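Local atomic coordinates of K5 lyase (Enterobacteria phage k1-5, PDB entry 2X3H), a protein that probably cleaves the heparosan (K5) capsular polysaccharide by an eliminative lyase reaction, and combines this with a viral tail-spike structure. Residues 135-141 and 165-169; 193-199 and 222-228. All coordinates share one frame; numbering follows the deposited sequence.

Interaction 1: 135-141 and 165-169; sequences NPRTGRL and GSDVT. Unlike the reference sequence in segment 135-141: Pro-136 (reference Leu), Thr-138 (reference Ala).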
loop_
_atom_site.group_PDB
_atom_site.type_symbol
_atom_site.label_atom_id
_atom_site.label_comp_id
_atom_site.label_asym_id
_atom_site.label_seq_id
_atom_site.Cartn_x
_atom_site.Cartn_y
_atom_site.Cartn_z
ATOM N N ASN A 135 -16.320 6.928 -31.366
ATOM C CA ASN A 135 -17.105 5.829 -30.800
ATOM C C ASN A 135 -16.726 4.430 -31.283
ATOM O O ASN A 135 -17.603 3.638 -31.645
ATOM C CB ASN A 135 -18.599 6.068 -31.045
ATOM C CG ASN A 135 -19.161 7.173 -30.193
ATOM O OD1 ASN A 135 -19.651 8.186 -30.710
ATOM N ND2 ASN A 135 -19.111 6.989 -28.880
ATOM N N PRO A 136 -15.425 4.102 -31.271
ATOM C CA PRO A 136 -15.057 2.739 -31.617
ATOM C C PRO A 136 -15.701 1.749 -30.648
ATOM O O PRO A 136 -15.705 1.984 -29.433
ATOM C CB PRO A 136 -13.533 2.730 -31.454
ATOM C CG PRO A 136 -13.247 3.866 -30.528
ATOM C CD PRO A 136 -14.257 4.915 -30.901
ATOM N N ARG A 137 -16.259 0.673 -31.205
ATOM C CA ARG A 137 -16.826 -0.434 -30.436
ATOM C C ARG A 137 -15.789 -1.554 -30.417
ATOM O O ARG A 137 -15.721 -2.377 -31.334
ATOM C CB ARG A 137 -18.116 -0.929 -31.100
ATOM C CG ARG A 137 -18.901 -1.956 -30.299
ATOM C CD ARG A 137 -19.971 -1.271 -29.464
ATOM N NE ARG A 137 -21.164 -2.102 -29.301
ATOM C CZ ARG A 137 -22.380 -1.619 -29.053
ATOM N NH1 ARG A 137 -22.569 -0.304 -28.948
ATOM N NH2 ARG A 137 -23.410 -2.449 -28.919
ATOM N N THR A 138 -15.004 -1.583 -29.342
ATOM C CA THR A 138 -13.752 -2.340 -29.275
ATOM C C THR A 138 -12.693 -1.671 -30.163
ATOM O O THR A 138 -13.020 -0.936 -31.096
ATOM C CB THR A 138 -13.894 -3.859 -29.580
ATOM O OG1 THR A 138 -13.983 -4.088 -30.999
ATOM C CG2 THR A 138 -15.099 -4.453 -28.859
ATOM N N GLY A 139 -11.426 -1.887 -29.841
ATOM C CA GLY A 139 -10.349 -1.362 -30.672
ATOM C C GLY A 139 -8.997 -1.658 -30.072
ATOM O O GLY A 139 -8.890 -2.043 -28.906
ATOM N N ARG A 140 -7.962 -1.494 -30.889
ATOM C CA ARG A 140 -6.584 -1.701 -30.453
ATOM C C ARG A 140 -5.710 -0.678 -31.174
ATOM O O ARG A 140 -5.807 -0.528 -32.389
ATOM C CB ARG A 140 -6.155 -3.120 -30.822
ATOM C CG ARG A 140 -4.669 -3.428 -30.732
ATOM C CD ARG A 140 -4.400 -4.397 -29.600
ATOM N NE ARG A 140 -2.996 -4.803 -29.518
ATOM C CZ ARG A 140 -2.423 -5.230 -28.399
ATOM N NH1 ARG A 140 -3.140 -5.293 -27.279
ATOM N NH2 ARG A 140 -1.139 -5.580 -28.390
ATOM N N LEU A 141 -4.897 0.063 -30.430
ATOM C CA LEU A 141 -3.888 0.909 -31.057
ATOM C C LEU A 141 -2.591 0.548 -30.373
ATOM O O LEU A 141 -2.468 0.758 -29.166
ATOM C CB LEU A 141 -4.206 2.382 -30.840
ATOM C CG LEU A 141 -3.200 3.416 -31.346
ATOM C CD1 LEU A 141 -3.008 3.364 -32.856
ATOM C CD2 LEU A 141 -3.671 4.808 -30.889
ATOM N N GLY A 165 -15.992 5.731 -26.778
ATOM C CA GLY A 165 -15.412 4.432 -27.076
ATOM C C GLY A 165 -15.618 3.449 -25.957
ATOM O O GLY A 165 -15.739 3.831 -24.785
ATOM N N SER A 166 -15.691 2.180 -26.332
ATOM C CA SER A 166 -15.759 1.105 -25.361
ATOM C C SER A 166 -14.713 0.052 -25.675
ATOM O O SER A 166 -14.462 -0.275 -26.840
ATOM C CB SER A 166 -17.156 0.470 -25.333
ATOM O OG SER A 166 -17.510 -0.067 -26.596
ATOM N N ASP A 167 -14.092 -0.477 -24.628
ATOM C CA ASP A 167 -13.238 -1.640 -24.767
ATOM C C ASP A 167 -12.137 -1.410 -25.794
ATOM O O ASP A 167 -11.820 -2.295 -26.581
ATOM C CB ASP A 167 -14.069 -2.876 -25.116
ATOM C CG ASP A 167 -14.962 -3.310 -23.965
ATOM O OD1 ASP A 167 -14.837 -2.727 -22.865
ATOM O OD2 ASP A 167 -15.784 -4.237 -24.163
ATOM N N VAL A 168 -11.548 -0.218 -25.753
ATOM C CA VAL A 168 -10.412 0.085 -26.614
ATOM C C VAL A 168 -9.136 -0.078 -25.805
ATOM O O VAL A 168 -9.039 0.395 -24.671
ATOM C CB VAL A 168 -10.502 1.519 -27.196
ATOM C CG1 VAL A 168 -9.279 1.852 -28.045
ATOM C CG2 VAL A 168 -11.790 1.683 -28.002
ATOM N N THR A 169 -8.158 -0.764 -26.385
ATOM C CA THR A 169 -6.859 -0.905 -25.729
ATOM C C THR A 169 -5.813 -0.120 -26.490
ATOM O O THR A 169 -5.648 -0.296 -27.699
ATOM C CB THR A 169 -6.471 -2.384 -25.627
ATOM O OG1 THR A 169 -7.375 -3.025 -24.722
ATOM C CG2 THR A 169 -5.051 -2.561 -25.127
#
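Val-168 meets Pro-136 with CG2, the methyl that chi1 of 177° sets beside the backbone N while CG1 goes anti to it and lies near the carbonyl of Gly-139. CG2 comes to 3.6 Å from CG of Pro-136, and the two side chains cross at about a right angle. A second torsion matters on the other face: with CG anti to the backbone N (chi1 167°) and the chain bent at chi2, Arg-140 runs alongside Thr-169, pointing the same way, so that its NH1 sits 4.0 Å from Thr-169 CG2.

Segments 135-141 and 165-169 are equivalent corners of successive coils of a parallel beta-helix, turning at Thr-138 and Asp-167, with strand 139-142 beside strand 168-178. Ahead of the corner Ser-166 N gives a bond to Pro-136 O (3.1 Å), and Thr-138 N returns one to Ser-166 O. At the corner itself the bond from Gly-139 N to Asp-167 O is long, 3.3 Å, and weak. Regular pairing resumes beyond it: Thr-169 N bonds to Gly-139 O (2.9 Å), and Leu-141 N to Thr-169 O. Gly-165, extended with positive phi, brings CA to 4.1 Å from CG of Pro-136.

The contact between the two coils separates its chemistry by face. Val-168 and Pro-136 bring hydrocarbon together on one side, whereas on the other the polar ends look to a second subunit, where Asp-172 forms a salt bridge with Arg-140 and Arg-203 bonds to Thr-169 OG1. Stacked coils of one chain and contact between chains are therefore served by the same pair of segments.

Interaction 2: 193-199 and 222-228; sequences PPDGLMI and SSVNSLI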
loop_
_atom_site.group_PDB
_atom_site.type_symbol
_atom_site.label_atom_id
_atom_site.label_comp_id
_atom_site.label_asym_id
_atom_site.label_seq_id
_atom_site.Cartn_x
_atom_site.Cartn_y
_atom_site.Cartn_z
ATOM N N PRO A 193 -20.162 7.899 -21.629
ATOM C CA PRO A 193 -18.846 7.747 -20.997
ATOM C C PRO A 193 -18.001 6.698 -21.703
ATOM O O PRO A 193 -18.516 5.630 -22.056
ATOM C CB PRO A 193 -19.191 7.254 -19.582
ATOM C CG PRO A 193 -20.562 7.765 -19.334
ATOM C CD PRO A 193 -21.262 7.735 -20.664
ATOM N N PRO A 194 -16.703 6.990 -21.908
ATOM C CA PRO A 194 -15.758 5.934 -22.291
ATOM C C PRO A 194 -15.787 4.843 -21.215
ATOM O O PRO A 194 -15.874 5.168 -20.035
ATOM C CB PRO A 194 -14.410 6.675 -22.294
ATOM C CG PRO A 194 -14.743 8.085 -22.544
ATOM C CD PRO A 194 -16.055 8.305 -21.814
ATOM N N ASP A 195 -15.725 3.569 -21.609
ATOM C CA ASP A 195 -15.984 2.464 -20.662
ATOM C C ASP A 195 -15.084 1.291 -21.027
ATOM O O ASP A 195 -15.055 0.861 -22.176
ATOM C CB ASP A 195 -17.467 2.070 -20.771
ATOM C CG ASP A 195 -17.957 1.123 -19.660
ATOM O OD1 ASP A 195 -17.162 0.581 -18.864
ATOM O OD2 ASP A 195 -19.194 0.902 -19.600
ATOM N N GLY A 196 -14.336 0.783 -20.050
ATOM C CA GLY A 196 -13.555 -0.422 -20.288
ATOM C C GLY A 196 -12.256 -0.219 -21.062
ATOM O O GLY A 196 -11.723 -1.161 -21.668
ATOM N N LEU A 197 -11.736 0.997 -21.039
ATOM C CA LEU A 197 -10.490 1.275 -21.759
ATOM C C LEU A 197 -9.318 0.627 -21.046
ATOM O O LEU A 197 -9.320 0.503 -19.818
ATOM C CB LEU A 197 -10.226 2.780 -21.841
ATOM C CG LEU A 197 -11.380 3.650 -22.372
ATOM C CD1 LEU A 197 -10.979 5.115 -22.478
ATOM C CD2 LEU A 197 -11.879 3.148 -23.707
ATOM N N MET A 198 -8.317 0.218 -21.810
ATOM C CA MET A 198 -7.049 -0.192 -21.224
ATOM C C MET A 198 -5.970 0.612 -21.912
ATOM O O MET A 198 -5.754 0.467 -23.109
ATOM C CB MET A 198 -6.795 -1.682 -21.426
ATOM C CG MET A 198 -7.695 -2.594 -20.589
ATOM S SD MET A 198 -7.398 -4.333 -20.996
ATOM C CE MET A 198 -8.422 -5.184 -19.802
ATOM N N ILE A 199 -5.321 1.480 -21.150
ATOM C CA ILE A 199 -4.290 2.350 -21.685
ATOM C C ILE A 199 -3.015 2.007 -20.937
ATOM O O ILE A 199 -2.917 2.254 -19.729
ATOM C CB ILE A 199 -4.665 3.825 -21.449
ATOM C CG1 ILE A 199 -5.885 4.217 -22.300
ATOM C CG2 ILE A 199 -3.477 4.755 -21.703
ATOM C CD1 ILE A 199 -6.538 5.521 -21.859
ATOM N N SER A 222 -14.201 11.624 -17.768
ATOM C CA SER A 222 -15.480 10.999 -17.454
ATOM C C SER A 222 -15.563 9.512 -17.827
ATOM O O SER A 222 -16.640 8.984 -18.079
ATOM C CB SER A 222 -16.634 11.807 -18.069
ATOM O OG SER A 222 -16.596 13.152 -17.601
ATOM N N SER A 223 -14.425 8.824 -17.856
ATOM C CA SER A 223 -14.446 7.395 -18.152
ATOM C C SER A 223 -14.865 6.599 -16.922
ATOM O O SER A 223 -14.766 7.076 -15.782
ATOM C CB SER A 223 -13.070 6.914 -18.608
ATOM O OG SER A 223 -12.126 7.107 -17.557
ATOM N N VAL A 224 -15.308 5.373 -17.168
ATOM C CA VAL A 224 -15.615 4.435 -16.097
ATOM C C VAL A 224 -14.983 3.076 -16.396
ATOM O O VAL A 224 -14.717 2.743 -17.566
ATOM C CB VAL A 224 -17.149 4.282 -15.889
ATOM C CG1 VAL A 224 -17.769 5.604 -15.452
ATOM C CG2 VAL A 224 -17.831 3.757 -17.157
ATOM N N ASN A 225 -14.739 2.287 -15.341
ATOM C CA ASN A 225 -14.234 0.911 -15.487
ATOM C C ASN A 225 -13.029 0.822 -16.418
ATOM O O ASN A 225 -12.954 -0.086 -17.231
ATOM C CB ASN A 225 -15.335 -0.039 -16.001
ATOM C CG ASN A 225 -16.624 0.075 -15.201
ATOM O OD1 ASN A 225 -17.726 0.221 -15.766
ATOM N ND2 ASN A 225 -16.499 0.028 -13.886
ATOM N N SER A 226 -12.080 1.742 -16.271
ATOM C CA SER A 226 -10.932 1.779 -17.166
ATOM C C SER A 226 -9.621 1.688 -16.413
ATOM O O SER A 226 -9.550 2.046 -15.229
ATOM C CB SER A 226 -10.964 3.054 -18.008
ATOM O OG SER A 226 -12.079 3.058 -18.897
ATOM N N LEU A 227 -8.599 1.190 -17.105
ATOM C CA LEU A 227 -7.273 0.974 -16.517
ATOM C C LEU A 227 -6.248 1.820 -17.250
ATOM O O LEU A 227 -6.207 1.804 -18.476
ATOM C CB LEU A 227 -6.868 -0.509 -16.630
ATOM C CG LEU A 227 -7.742 -1.541 -15.901
ATOM C CD1 LEU A 227 -7.397 -2.937 -16.320
ATOM C CD2 LEU A 227 -7.592 -1.396 -14.377
ATOM N N ILE A 228 -5.432 2.561 -16.509
ATOM C CA ILE A 228 -4.315 3.317 -17.085
ATOM C C ILE A 228 -3.072 2.884 -16.316
ATOM O O ILE A 228 -3.010 3.094 -15.107
ATOM C CB ILE A 228 -4.545 4.828 -16.923
ATOM C CG1 ILE A 228 -5.846 5.233 -17.624
ATOM C CG2 ILE A 228 -3.333 5.647 -17.426
ATOM C CD1 ILE A 228 -6.240 6.686 -17.371
#
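Ser-226 OG and Val-224 O are the polar centre where 193-199 meets 222-228. Ser-226 OG accepts from Leu-197 N at 3.0 Å and itself donates to Val-224 O, coming in from above that carbonyl's plane. Val-224 O takes a second bond, from Gly-196 N at 3.2 Å, this one lying in the carbonyl plane. Two donors thus hold one oxygen, and the serine side chain stands in for a backbone acceptor where the regular ladder is interrupted. With chi1 at -66°, OG lies beside its own backbone N and anti to the carbonyl carbon, which turns it toward Leu-197. Nearby, Asp-195 OD1 makes a salt bridge to Lys-234 of the second subunit.

Backbone bonds continue on either side of this centre. Val-224 N reaches Pro-194 O at 2.9 Å before it; after it Leu-227 N bonds to Leu-197 O, and Ile-199 N to Leu-227 O at 2.8 Å, both nearly straight, where the regular parallel ladder of Met-198/Leu-227 and Ile-199/Ile-228 begins.

Packing follows outward. Asp-195 crosses Val-224 obliquely, with CG 3.6 Å from the valine CG2, while its carboxylate lies alongside the Asn-225 side chain, the two planes 39° apart. The Pro-194 ring rests on Ser-223 through CB to CB, 3.9 Å. Met-198 and Leu-227 share one face of the strands, their CE and CD1 4.3 Å apart, and Ile-199 and Ile-228 share the other.

On its far side the 193-199 segment is bonded to the preceding coil, through Met-198 to Val-168 and Val-170, and Leu-197 packs on Val-168. Strand 198-206 consequently lies between strands 168-178 and 227-234 in the parallel beta-helix.

Along the chain, 135-141 comes first and pairs with 165-169 after one turn of the coil, closing the 23-residue excursion 142-164; 193-199 follows and pairs with 222-228 one turn later, closing the 22-residue excursion 200-221. Both excursions contain strands and no helix. Interaction 1 closes before interaction 2 opens: the two are in series, neither nested nor crossed. The step between them is bridged too, because 165-169 and 193-199 are neighbours: Asp-167 N lies 3.0 Å from Asp-195 O, a probable hydrogen bond. Four successive coils of the beta-helix, represented by strands 139-142, 168-178, 198-206 and 227-234, are joined in this way, and both interactions touch the second subunit.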